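Local coordinates for protein exodeoxyribonuclease III (Methanosarcina mazei, PDB 5J8N) that probably cleaves DNA at abasic sites and trims double-stranded DNA from the 3' end, using bound magnesium or manganese ions, at residues Lys20-Leu25 with Gly72-Asn77; Ile88-Arg93 with Leu122-Ala127; Phe97-Thr100 with Phe105-Leu108; Glu158-Arg163 with Ser192-Asn197. The protein carries 3 engineered substitutions. All coordinates share one frame; numbering follows the deposited sequence.

Interaction 1: Lys20-Leu25 with Gly72-Asn77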
loop_
_atom_site.group_PDB
_atom_site.type_symbol
_atom_site.label_atom_id
_atom_site.label_comp_id
_atom_site.label_asym_id
_atom_site.label_seq_id
_atom_site.Cartn_x
_atom_site.Cartn_y
_atom_site.Cartn_z
ATOM N N LYS A 20 13.600 13.471 4.511
ATOM C CA LYS A 20 14.339 12.744 3.490
ATOM C C LYS A 20 13.574 12.690 2.185
ATOM O O LYS A 20 13.769 11.801 1.384
ATOM C CB LYS A 20 14.617 11.312 3.963
ATOM C CG LYS A 20 15.500 11.241 5.108
ATOM C CD LYS A 20 16.807 11.855 4.764
ATOM C CE LYS A 20 17.844 11.522 5.784
ATOM N NZ LYS A 20 19.178 12.009 5.302
ATOM N N GLY A 21 12.706 13.658 2.005
ATOM C CA GLY A 21 12.107 13.823 0.689
ATOM C C GLY A 21 10.614 13.662 0.628
ATOM O O GLY A 21 10.021 13.939 -0.445
ATOM N N PHE A 22 9.985 13.108 1.669
ATOM C CA PHE A 22 8.561 12.926 1.548
ATOM C C PHE A 22 7.864 14.261 1.306
ATOM O O PHE A 22 6.922 14.322 0.494
ATOM C CB PHE A 22 7.958 12.219 2.781
ATOM C CG PHE A 22 6.467 12.171 2.689
ATOM C CD1 PHE A 22 5.888 11.321 1.758
ATOM C CD2 PHE A 22 5.691 13.101 3.367
ATOM C CE1 PHE A 22 4.521 11.341 1.551
ATOM C CE2 PHE A 22 4.301 13.081 3.180
ATOM C CZ PHE A 22 3.757 12.241 2.279
ATOM N N LEU A 23 8.270 15.317 1.989
ATOM C CA LEU A 23 7.623 16.591 1.796
ATOM C C LEU A 23 7.855 17.064 0.372
ATOM O O LEU A 23 6.970 17.666 -0.249
ATOM C CB LEU A 23 8.142 17.614 2.795
ATOM C CG LEU A 23 7.203 18.581 3.459
ATOM C CD1 LEU A 23 6.098 17.815 4.162
ATOM C CD2 LEU A 23 8.098 19.308 4.454
ATOM N N ASP A 24 9.052 16.828 -0.154
ATOM C CA ASP A 24 9.287 17.238 -1.546
ATOM C C ASP A 24 8.302 16.538 -2.484
ATOM O O ASP A 24 7.737 17.158 -3.406
ATOM C CB ASP A 24 10.720 16.918 -2.011
ATOM C CG ASP A 24 11.793 17.618 -1.199
ATOM O OD1 ASP A 24 11.529 18.642 -0.530
ATOM O OD2 ASP A 24 12.909 17.089 -1.250
ATOM N N LEU A 25 8.086 15.244 -2.236
ATOM C CA LEU A 25 7.197 14.480 -3.096
ATOM C C LEU A 25 5.791 15.053 -3.021
ATOM O O LEU A 25 5.115 15.238 -4.025
ATOM C CB LEU A 25 7.202 13.025 -2.672
ATOM C CG LEU A 25 6.354 12.005 -3.402
ATOM C CD1 LEU A 25 6.952 10.593 -3.225
ATOM C CD2 LEU A 25 4.985 12.073 -2.830
ATOM N N GLY A 72 -1.841 6.976 6.041
ATOM C CA GLY A 72 -2.488 8.255 5.742
ATOM C C GLY A 72 -2.657 8.404 4.238
ATOM O O GLY A 72 -1.920 7.801 3.436
ATOM N N THR A 73 -3.636 9.215 3.883
ATOM C CA THR A 73 -3.961 9.511 2.487
ATOM C C THR A 73 -4.104 10.998 2.334
ATOM O O THR A 73 -4.834 11.661 3.042
ATOM C CB THR A 73 -5.275 8.828 2.093
ATOM O OG1 THR A 73 -5.060 7.426 2.141
ATOM C CG2 THR A 73 -5.739 9.224 0.679
ATOM N N PHE A 74 -3.373 11.520 1.353
ATOM C CA PHE A 74 -3.507 12.898 0.866
ATOM C C PHE A 74 -4.193 12.913 -0.479
ATOM O O PHE A 74 -3.854 12.103 -1.338
ATOM C CB PHE A 74 -2.121 13.537 0.671
ATOM C CG PHE A 74 -1.285 13.603 1.906
ATOM C CD1 PHE A 74 -0.533 12.482 2.321
ATOM C CD2 PHE A 74 -1.207 14.781 2.618
ATOM C CE1 PHE A 74 0.288 12.567 3.462
ATOM C CE2 PHE A 74 -0.415 14.877 3.767
ATOM C CZ PHE A 74 0.334 13.749 4.161
ATOM N N SER A 75 -5.113 13.847 -0.707
ATOM C CA SER A 75 -5.718 13.933 -2.038
ATOM C C SER A 75 -6.068 15.354 -2.343
ATOM O O SER A 75 -6.519 16.146 -1.500
ATOM C CB SER A 75 -6.954 12.996 -2.205
ATOM O OG SER A 75 -7.923 13.250 -1.233
ATOM N N LYS A 76 -5.941 15.683 -3.627
ATOM C CA LYS A 76 -6.335 17.011 -4.075
ATOM C C LYS A 76 -7.852 17.220 -3.975
ATOM O O LYS A 76 -8.292 18.330 -3.672
ATOM C CB LYS A 76 -5.871 17.265 -5.534
ATOM C CG LYS A 76 -4.352 17.271 -5.654
ATOM C CD LYS A 76 -3.907 17.719 -7.065
ATOM C CE LYS A 76 -2.393 17.681 -7.199
ATOM N NZ LYS A 76 -1.996 18.333 -8.500
ATOM N N ASN A 77 -8.610 16.156 -4.228
ATOM C CA ASN A 77 -10.074 16.190 -4.110
ATOM C C ASN A 77 -10.524 15.679 -2.733
ATOM O O ASN A 77 -9.908 14.768 -2.186
ATOM C CB ASN A 77 -10.719 15.344 -5.201
ATOM C CG ASN A 77 -10.578 15.968 -6.596
ATOM O OD1 ASN A 77 -10.413 17.173 -6.737
ATOM N ND2 ASN A 77 -10.648 15.131 -7.608
#

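Interaction 2: Ile88-Arg93 with Leu122-Ala127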
loop_
_atom_site.group_PDB
_atom_site.type_symbol
_atom_site.label_atom_id
_atom_site.label_comp_id
_atom_site.label_asym_id
_atom_site.label_seq_id
_atom_site.Cartn_x
_atom_site.Cartn_y
_atom_site.Cartn_z
ATOM N N ILE A 88 -13.598 -4.120 12.403
ATOM C CA ILE A 88 -13.295 -5.283 13.250
ATOM C C ILE A 88 -12.235 -4.835 14.237
ATOM O O ILE A 88 -11.127 -4.519 13.813
ATOM C CB ILE A 88 -12.784 -6.472 12.432
ATOM C CG1 ILE A 88 -13.885 -6.923 11.443
ATOM C CG2 ILE A 88 -12.338 -7.623 13.368
ATOM C CD1 ILE A 88 -13.382 -7.835 10.387
ATOM N N GLU A 89 -12.576 -4.794 15.509
ATOM C CA GLU A 89 -11.714 -4.090 16.501
ATOM C C GLU A 89 -10.293 -4.638 16.514
ATOM O O GLU A 89 -9.323 -3.853 16.582
ATOM C CB GLU A 89 -12.333 -4.143 17.909
ATOM C CG GLU A 89 -11.600 -3.270 18.949
ATOM C CD GLU A 89 -10.370 -3.954 19.590
ATOM O OE1 GLU A 89 -10.375 -5.200 19.755
ATOM O OE2 GLU A 89 -9.398 -3.240 19.946
ATOM N N VAL A 90 -10.121 -5.951 16.465
ATOM C CA VAL A 90 -8.788 -6.518 16.641
ATOM C C VAL A 90 -7.887 -6.118 15.468
ATOM O O VAL A 90 -6.641 -6.071 15.631
ATOM C CB VAL A 90 -8.857 -8.059 16.827
ATOM C CG1 VAL A 90 -9.279 -8.746 15.523
ATOM C CG2 VAL A 90 -7.548 -8.601 17.344
ATOM N N PHE A 91 -8.451 -5.736 14.316
ATOM C CA PHE A 91 -7.647 -5.204 13.222
ATOM C C PHE A 91 -7.642 -3.683 13.226
ATOM O O PHE A 91 -6.563 -3.038 12.988
ATOM C CB PHE A 91 -8.172 -5.734 11.853
ATOM C CG PHE A 91 -8.184 -7.232 11.778
ATOM C CD1 PHE A 91 -7.037 -7.956 12.115
ATOM C CD2 PHE A 91 -9.329 -7.941 11.431
ATOM C CE1 PHE A 91 -7.026 -9.337 12.091
ATOM C CE2 PHE A 91 -9.326 -9.342 11.446
ATOM C CZ PHE A 91 -8.165 -10.049 11.781
ATOM N N ASP A 92 -8.764 -3.050 13.530
ATOM C CA ASP A 92 -8.839 -1.584 13.459
ATOM C C ASP A 92 -7.874 -0.970 14.479
ATOM O O ASP A 92 -7.278 0.100 14.171
ATOM C CB ASP A 92 -10.288 -1.076 13.707
ATOM C CG ASP A 92 -11.275 -1.524 12.621
ATOM O OD1 ASP A 92 -10.883 -2.139 11.667
ATOM O OD2 ASP A 92 -12.462 -1.258 12.832
ATOM N N ARG A 93 -7.631 -1.630 15.598
ATOM C CA ARG A 93 -6.836 -1.038 16.668
ATOM C C ARG A 93 -5.345 -0.936 16.270
ATOM O O ARG A 93 -4.553 -0.323 16.994
ATOM C CB ARG A 93 -6.987 -1.827 17.971
ATOM C CG ARG A 93 -6.070 -3.055 18.137
ATOM C CD ARG A 93 -6.026 -3.615 19.605
ATOM N NE ARG A 93 -7.175 -4.452 19.949
ATOM C CZ ARG A 93 -7.114 -5.711 20.400
ATOM N NH1 ARG A 93 -5.955 -6.326 20.577
ATOM N NH2 ARG A 93 -8.232 -6.361 20.676
ATOM N N LEU A 122 2.229 -14.257 12.292
ATOM C CA LEU A 122 1.914 -14.838 10.979
ATOM C C LEU A 122 0.393 -15.178 10.955
ATOM O O LEU A 122 -0.289 -14.878 9.960
ATOM C CB LEU A 122 2.754 -16.097 10.708
ATOM C CG LEU A 122 2.368 -16.848 9.421
ATOM C CD1 LEU A 122 2.479 -15.934 8.189
ATOM C CD2 LEU A 122 3.243 -18.096 9.252
ATOM N N GLY A 123 -0.133 -15.695 12.046
ATOM C CA GLY A 123 -1.549 -16.034 12.154
ATOM C C GLY A 123 -2.376 -14.776 11.995
ATOM O O GLY A 123 -3.398 -14.779 11.294
ATOM N N TYR A 124 -1.936 -13.694 12.619
ATOM C CA TYR A 124 -2.650 -12.442 12.576
ATOM C C TYR A 124 -2.658 -11.907 11.158
ATOM O O TYR A 124 -3.681 -11.413 10.669
ATOM C CB TYR A 124 -1.993 -11.425 13.541
ATOM C CG TYR A 124 -2.690 -10.073 13.629
ATOM C CD1 TYR A 124 -3.682 -9.851 14.597
ATOM C CD2 TYR A 124 -2.347 -9.019 12.804
ATOM C CE1 TYR A 124 -4.309 -8.616 14.671
ATOM C CE2 TYR A 124 -2.960 -7.788 12.889
ATOM C CZ TYR A 124 -3.939 -7.595 13.834
ATOM O OH TYR A 124 -4.529 -6.363 13.884
ATOM N N LYS A 125 -1.500 -11.937 10.496
ATOM C CA LYS A 125 -1.399 -11.537 9.099
ATOM C C LYS A 125 -2.404 -12.306 8.213
ATOM O O LYS A 125 -3.122 -11.689 7.418
ATOM C CB LYS A 125 0.037 -11.763 8.590
ATOM C CG LYS A 125 0.242 -11.401 7.137
ATOM C CD LYS A 125 1.689 -11.701 6.734
ATOM C CE LYS A 125 1.916 -11.233 5.285
ATOM N NZ LYS A 125 3.299 -11.609 4.832
ATOM N N MET A 126 -2.448 -13.622 8.362
ATOM C CA MET A 126 -3.370 -14.414 7.540
ATOM C C MET A 126 -4.834 -14.092 7.885
ATOM O O MET A 126 -5.687 -14.036 6.982
ATOM C CB MET A 126 -3.067 -15.881 7.700
ATOM C CG MET A 126 -1.675 -16.314 7.242
ATOM S SD MET A 126 -1.280 -15.895 5.527
ATOM C CE MET A 126 -2.467 -16.896 4.656
ATOM N N ALA A 127 -5.128 -13.868 9.161
ATOM C CA ALA A 127 -6.486 -13.499 9.558
ATOM C C ALA A 127 -6.857 -12.109 8.983
ATOM O O ALA A 127 -7.993 -11.853 8.549
ATOM C CB ALA A 127 -6.594 -13.503 11.066
#

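Interaction 3: Phe97-Thr100 with Phe105-Leu108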
loop_
_atom_site.group_PDB
_atom_site.type_symbol
_atom_site.label_atom_id
_atom_site.label_comp_id
_atom_site.label_asym_id
_atom_site.label_seq_id
_atom_site.Cartn_x
_atom_site.Cartn_y
_atom_site.Cartn_z
ATOM N N PHE A 97 -5.552 0.518 8.091
ATOM C CA PHE A 97 -6.544 0.512 7.027
ATOM C C PHE A 97 -7.252 1.835 7.001
ATOM O O PHE A 97 -7.849 2.264 7.991
ATOM C CB PHE A 97 -7.524 -0.631 7.289
ATOM C CG PHE A 97 -8.598 -0.793 6.272
ATOM C CD1 PHE A 97 -9.715 0.008 6.292
ATOM C CD2 PHE A 97 -8.490 -1.818 5.309
ATOM C CE1 PHE A 97 -10.789 -0.214 5.330
ATOM C CE2 PHE A 97 -9.534 -2.039 4.386
ATOM C CZ PHE A 97 -10.629 -1.207 4.399
ATOM N N LEU A 98 -7.213 2.460 5.843
ATOM C CA LEU A 98 -7.914 3.743 5.661
ATOM C C LEU A 98 -8.640 3.779 4.333
ATOM O O LEU A 98 -8.001 3.651 3.259
ATOM C CB LEU A 98 -6.875 4.884 5.778
ATOM C CG LEU A 98 -7.408 6.282 5.560
ATOM C CD1 LEU A 98 -8.354 6.586 6.623
ATOM C CD2 LEU A 98 -6.237 7.299 5.579
ATOM N N ARG A 99 -9.951 3.942 4.392
ATOM C CA ARG A 99 -10.815 4.033 3.215
ATOM C C ARG A 99 -11.196 5.463 2.940
ATOM O O ARG A 99 -11.694 6.192 3.821
ATOM C CB ARG A 99 -12.048 3.169 3.430
ATOM C CG ARG A 99 -13.113 3.378 2.369
ATOM C CD ARG A 99 -14.278 2.440 2.590
ATOM N NE ARG A 99 -15.399 2.779 1.700
ATOM C CZ ARG A 99 -16.552 2.176 1.745
ATOM N NH1 ARG A 99 -16.760 1.181 2.561
ATOM N NH2 ARG A 99 -17.520 2.596 0.930
ATOM N N THR A 100 -11.006 5.886 1.694
ATOM C CA THR A 100 -11.501 7.174 1.218
ATOM C C THR A 100 -12.228 6.928 -0.100
ATOM O O THR A 100 -11.615 6.411 -1.042
ATOM C CB THR A 100 -10.335 8.192 1.014
ATOM O OG1 THR A 100 -9.326 7.574 0.213
ATOM C CG2 THR A 100 -9.739 8.611 2.352
ATOM N N PHE A 105 -14.302 6.013 -7.647
ATOM C CA PHE A 105 -13.834 4.748 -7.115
ATOM C C PHE A 105 -13.671 4.851 -5.626
ATOM O O PHE A 105 -13.584 5.965 -5.081
ATOM C CB PHE A 105 -12.477 4.311 -7.738
ATOM C CG PHE A 105 -11.342 5.319 -7.549
ATOM C CD1 PHE A 105 -11.206 6.361 -8.455
ATOM C CD2 PHE A 105 -10.471 5.225 -6.482
ATOM C CE1 PHE A 105 -10.185 7.297 -8.297
ATOM C CE2 PHE A 105 -9.416 6.151 -6.336
ATOM C CZ PHE A 105 -9.279 7.183 -7.230
ATOM N N VAL A 106 -13.590 3.692 -4.996
ATOM C CA VAL A 106 -13.260 3.542 -3.583
ATOM C C VAL A 106 -11.764 3.244 -3.439
ATOM O O VAL A 106 -11.284 2.315 -4.108
ATOM C CB VAL A 106 -14.049 2.401 -2.957
ATOM C CG1 VAL A 106 -13.621 2.133 -1.514
ATOM C CG2 VAL A 106 -15.588 2.696 -3.025
ATOM N N LEU A 107 -11.055 3.980 -2.573
ATOM C CA LEU A 107 -9.648 3.735 -2.328
ATOM C C LEU A 107 -9.418 3.145 -0.954
ATOM O O LEU A 107 -9.850 3.728 0.057
ATOM C CB LEU A 107 -8.878 5.026 -2.436
ATOM C CG LEU A 107 -7.387 4.949 -2.135
ATOM C CD1 LEU A 107 -6.603 4.041 -3.126
ATOM C CD2 LEU A 107 -6.764 6.372 -2.189
ATOM N N LEU A 108 -8.761 1.997 -0.916
ATOM C CA LEU A 108 -8.361 1.376 0.362
ATOM C C LEU A 108 -6.855 1.445 0.458
ATOM O O LEU A 108 -6.161 0.874 -0.400
ATOM C CB LEU A 108 -8.835 -0.097 0.445
ATOM C CG LEU A 108 -10.345 -0.315 0.155
ATOM C CD1 LEU A 108 -10.660 -1.804 0.298
ATOM C CD2 LEU A 108 -11.253 0.566 1.039
#

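Interaction 4: Glu158-Arg163 with Ser192-Asn197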
loop_
_atom_site.group_PDB
_atom_site.type_symbol
_atom_site.label_atom_id
_atom_site.label_comp_id
_atom_site.label_asym_id
_atom_site.label_seq_id
_atom_site.Cartn_x
_atom_site.Cartn_y
_atom_site.Cartn_z
ATOM N N GLU A 158 7.783 -16.050 -7.754
ATOM C CA GLU A 158 9.248 -16.090 -7.730
ATOM C C GLU A 158 9.839 -14.882 -8.439
ATOM O O GLU A 158 10.872 -14.367 -8.004
ATOM C CB GLU A 158 9.763 -17.398 -8.337
ATOM C CG GLU A 158 9.462 -18.613 -7.421
ATOM C CD GLU A 158 10.188 -19.873 -7.837
ATOM O OE1 GLU A 158 11.160 -19.763 -8.609
ATOM O OE2 GLU A 158 9.753 -20.972 -7.403
ATOM N N ILE A 159 9.184 -14.393 -9.493
ATOM C CA ILE A 159 9.708 -13.237 -10.218
ATOM C C ILE A 159 9.630 -11.970 -9.350
ATOM O O ILE A 159 10.270 -10.955 -9.697
ATOM C CB ILE A 159 8.945 -13.045 -11.552
ATOM C CG1 ILE A 159 9.671 -12.160 -12.541
ATOM C CG2 ILE A 159 7.507 -12.606 -11.360
ATOM C CD1 ILE A 159 8.944 -12.089 -13.853
ATOM N N ASP A 160 8.868 -12.008 -8.238
ATOM C CA ASP A 160 8.707 -10.820 -7.404
ATOM C C ASP A 160 9.781 -10.652 -6.333
ATOM O O ASP A 160 9.694 -9.739 -5.521
ATOM C CB ASP A 160 7.325 -10.825 -6.780
ATOM C CG ASP A 160 6.250 -10.691 -7.826
ATOM O OD1 ASP A 160 6.356 -9.706 -8.605
ATOM O OD2 ASP A 160 5.321 -11.527 -7.920
ATOM N N LEU A 161 10.826 -11.464 -6.330
ATOM C CA LEU A 161 11.982 -11.168 -5.484
ATOM C C LEU A 161 13.245 -11.717 -6.102
ATOM O O LEU A 161 13.217 -12.611 -6.947
ATOM C CB LEU A 161 11.805 -11.689 -4.023
ATOM C CG LEU A 161 11.907 -13.193 -3.749
ATOM C CD1 LEU A 161 11.924 -13.453 -2.204
ATOM C CD2 LEU A 161 10.691 -13.926 -4.373
ATOM N N ALA A 162 14.381 -11.144 -5.700
ATOM C CA ALA A 162 15.641 -11.538 -6.291
ATOM C C ALA A 162 16.150 -12.907 -5.863
ATOM O O ALA A 162 16.847 -13.545 -6.649
ATOM C CB ALA A 162 16.731 -10.486 -5.980
ATOM N N ARG A 163 15.847 -13.332 -4.639
ATOM C CA ARG A 163 16.364 -14.586 -4.116
ATOM C C ARG A 163 15.258 -15.481 -3.617
ATOM O O ARG A 163 15.180 -15.770 -2.401
ATOM C CB ARG A 163 17.350 -14.295 -2.990
ATOM C CG ARG A 163 18.439 -13.294 -3.387
ATOM C CD ARG A 163 19.471 -13.890 -4.323
ATOM N NE ARG A 163 20.765 -13.246 -4.089
ATOM C CZ ARG A 163 21.347 -12.387 -4.919
ATOM N NH1 ARG A 163 20.765 -12.071 -6.065
ATOM N NH2 ARG A 163 22.516 -11.847 -4.594
ATOM N N SER A 192 -1.901 -4.326 -10.707
ATOM C CA SER A 192 -1.808 -3.327 -11.786
ATOM C C SER A 192 -0.424 -3.326 -12.476
ATOM O O SER A 192 -0.363 -3.191 -13.706
ATOM C CB SER A 192 -2.191 -1.922 -11.288
ATOM O OG SER A 192 -1.294 -1.471 -10.305
ATOM N N PHE A 193 0.665 -3.434 -11.697
ATOM C CA PHE A 193 1.973 -3.452 -12.352
ATOM C C PHE A 193 2.072 -4.507 -13.417
ATOM O O PHE A 193 2.599 -4.273 -14.502
ATOM C CB PHE A 193 3.058 -3.638 -11.306
ATOM C CG PHE A 193 4.440 -3.483 -11.875
ATOM C CD1 PHE A 193 4.926 -2.226 -12.222
ATOM C CD2 PHE A 193 5.215 -4.612 -12.085
ATOM C CE1 PHE A 193 6.194 -2.086 -12.780
ATOM C CE2 PHE A 193 6.498 -4.511 -12.640
ATOM C CZ PHE A 193 6.990 -3.234 -13.012
ATOM N N ARG A 194 1.506 -5.686 -13.132
ATOM C CA ARG A 194 1.541 -6.816 -14.055
ATOM C C ARG A 194 0.542 -6.714 -15.208
ATOM O O ARG A 194 0.613 -7.501 -16.149
ATOM C CB ARG A 194 1.320 -8.128 -13.265
ATOM C CG ARG A 194 2.451 -8.456 -12.295
ATOM C CD ARG A 194 3.842 -8.474 -12.965
ATOM N NE ARG A 194 4.869 -8.833 -11.985
ATOM C CZ ARG A 194 6.167 -8.646 -12.229
ATOM N NH1 ARG A 194 6.571 -8.052 -13.340
ATOM N NH2 ARG A 194 7.045 -9.002 -11.320
ATOM N N MET A 195 -0.344 -5.723 -15.190
ATOM C CA MET A 195 -1.150 -5.440 -16.380
ATOM C C MET A 195 -0.274 -5.004 -17.533
ATOM O O MET A 195 -0.657 -5.192 -18.678
ATOM C CB MET A 195 -2.185 -4.350 -16.110
ATOM C CG MET A 195 -3.274 -4.824 -15.157
ATOM S SD MET A 195 -4.376 -3.485 -14.693
ATOM C CE MET A 195 -5.164 -3.219 -16.284
ATOM N N PHE A 196 0.903 -4.436 -17.258
ATOM C CA PHE A 196 1.707 -3.859 -18.345
ATOM C C PHE A 196 3.133 -4.425 -18.413
ATOM O O PHE A 196 3.756 -4.371 -19.472
ATOM C CB PHE A 196 1.824 -2.334 -18.191
ATOM C CG PHE A 196 0.500 -1.627 -18.109
ATOM C CD1 PHE A 196 -0.236 -1.314 -19.236
ATOM C CD2 PHE A 196 0.022 -1.273 -16.880
ATOM C CE1 PHE A 196 -1.457 -0.664 -19.117
ATOM C CE2 PHE A 196 -1.183 -0.645 -16.742
ATOM C CZ PHE A 196 -1.912 -0.319 -17.867
ATOM N N ASN A 197 3.660 -4.940 -17.301
ATOM C CA ASN A 197 5.063 -5.311 -17.243
ATOM C C ASN A 197 5.254 -6.680 -16.632
ATOM O O ASN A 197 5.031 -6.843 -15.420
ATOM C CB ASN A 197 5.843 -4.271 -16.441
ATOM C CG ASN A 197 7.362 -4.488 -16.541
ATOM O OD1 ASN A 197 7.829 -5.583 -16.887
ATOM N ND2 ASN A 197 8.132 -3.436 -16.325
HETATM O O HOH W 1 9.832 -8.268 -10.401
HETATM O O HOH W 2 3.813 -11.092 -10.176
#

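Interaction 1: Lys20-Leu25 with Gly72-Asn77
With CG anti to the backbone N (chi1 174°), Phe22 sends its ring from the first turn of helix 22-27 toward strand 71-75; there Phe74, its CG anti to the carbonyl carbon (chi1 -60°), sends its own ring back from the opposite direction. Phe22 CZ lies 3.7 Å from Phe74 CE1, and Phe22 CE2 is 4.1 Å from Phe74 CZ. Seen from Phe22, the Phe74 carbon arrives at the ring edge, near its plane. The centroids are 5.8 Å apart with the planes at 45°, an oblique pairing that is neither a stack nor a T. Both rings are buried, packed between the helix and the mixed sheet that contains strands 3-10, 33-37 and 71-75, one of the sheets of this DNase I-like fold. Phe22 also rests on Val34, Val36 and Trp9. An alanine at Phe22 would remove the ring and would probably leave a gap beside Phe74 CE1 and between the helix and strand 33-37. On its other contacts, Phe74 meets the ring of Phe60 at a steep angle and touches Val50 of helix 48-51.

Interaction 2: Ile88-Arg93 with Leu122-Ala127
Phe91 and Tyr124 are the residues whose backbones come nearest, with CA atoms 8.8 Å apart, so side chains must bridge the short helix 89-92 and the long helix 119-141. Tyr124 and Phe91 carry the contact together. A chi1 of -178° swings the tyrosine ring away from its own backbone N and across to the other helix, where Tyr124 OH donates to Val90 O at 2.8 Å. The C=O...donor angle is 132°, and the hydroxyl is tilted from the carbonyl plane. Val90 O, for its part, lies at the edge of the Tyr124 ring, near its plane.

Phe91 slides past Tyr124 in the opposite direction and turns its edge to the tyrosine face, an offset edge-to-face pair with centroids 5.2 Å apart and planes at 64°. Phe91 CE1 stands over that face toward the rim, and Phe91 CD1 approaches Tyr124 CZ to 3.6 Å. At the far side of the phenylalanine ring, Phe91 CZ lies 3.9 Å from Ala127 CB. Beyond the two segments, Phe91 meets Phe128 edge-to-face and touches Ala131, while Arg121 makes a cation-pi contact with Tyr124.

This is helix-to-helix packing near the surface, about 9 Å between the side chains of Tyr124 and the predicted active-site Tyr111. The chemistry implies a directional anchor within an otherwise apolar contact: the phenol hydrogen bond probably anchors the hydroxyl end of Tyr124, while the Phe91 edge helps set the ring and the alanine methyl packs against the phenylalanine.

Interaction 3: Phe97-Thr100 with Phe105-Leu108
Thr100 and Leu107 exchange both of their backbone bonds: Thr100 N donates to Leu107 O at 2.9 Å with an N-H...O angle of 163°, and Leu107 N returns one to Thr100 O at 2.9 Å. The first donor lies in the carbonyl plane of its acceptor, whereas the second is tilted from it. Leu107 O also receives a CA-H...O contact from Arg99 CA, 3.3 Å away.

The pair is antiparallel and hydrogen-bonded; Arg99 with Leu108 forms the neighbouring non-hydrogen-bonded pair. Together they belong to the beta hairpin of strands 97-101 and 106-111, whose short segments have N-to-C directions 166° apart, close to antiparallel, within the second mixed sheet of the fold. Leu98 bonds with Asn109 inside the hairpin. The outward backbone edges are met by neighbours: Arg99 bonds with Glu83, Val106 with Lys145 and Val147, and Leu108 with Val147.

On the face bearing Arg99 and Leu108, the two side chains lie side by side. Leu108 CD2 rests 3.6 Å from Arg99 CB, and Phe97 CZ reaches Leu108 CD2 at 3.9 Å. With chi1 at 170° the arginine runs on extended, and Val106 CG1 lies 3.7 Å from Arg99 NE. Its buried charge is met by Asp101, in a salt bridge to NE, and by the Tyr135 hydroxyl at NH1. On the Thr100 and Leu107 face, Thr100 OG1 sits 3.7 Å from Leu107 CB and has a weak hydrogen bond with the Tyr102 hydroxyl.

Interaction 4: Glu158-Arg163 with Ser192-Asn197
The guanidinium of Arg194 has Phe193 CD2 over one face, offset toward the rim, and meets the Asp160 carboxylate and the carbonyl of Asn197 at its edges. Across the contact, Arg194 NH2 donates to Asp160 OD1 in a salt bridge of 2.9 Å with an N-H...O angle of 163°. The oxygen lies close to the guanidinium plane but is approached from above its own carboxylate plane, the two planes being 37° apart. Arg194 NH1 donates to Asn197 O at 2.9 Å and also bonds Glu199 O. Ile159 CG2 touches Arg194 NH2 at 3.6 Å.

Two waters complete the bridge: one accepts from Arg194 NH2 and donates to Ile159 O, the other accepts from Arg194 NE and donates to Asp160 OD2. Lys157 N also binds OD2. The contact ties the loop after strand 146-149 to the short helix 192-196. A leucine in place of Arg194 would probably leave Asp160 OD1 with Arg220 but without its mate across the contact, and Asn197 O and both waters without this donor. Asp160 OD1 takes salt bridges from both Arg194 and Arg220, so one carboxylate probably balances the charge of two guanidinium groups.

How the interactions relate
Interactions 1 and 3 are buried, whereas interaction 2 lies near the surface and interaction 4 is only partly buried. The chemistry follows: interaction 1 relies on aromatic packing alone and interaction 3 on paired backbone bonds, while interaction 2 adds a phenol bond to its rings and interaction 4 depends on charge and water. Interactions 1 and 3 belong to different sheets but touch, Thr73 OG1 lying 3.6 Å from Leu98 CD2, where the sheets pack face against face. Interaction 3 is nested within the loop closed by interaction 2, since the hairpin joins the two helices along the chain. Interaction 4 stands apart, its nearest atoms about 10 Å from interaction 3.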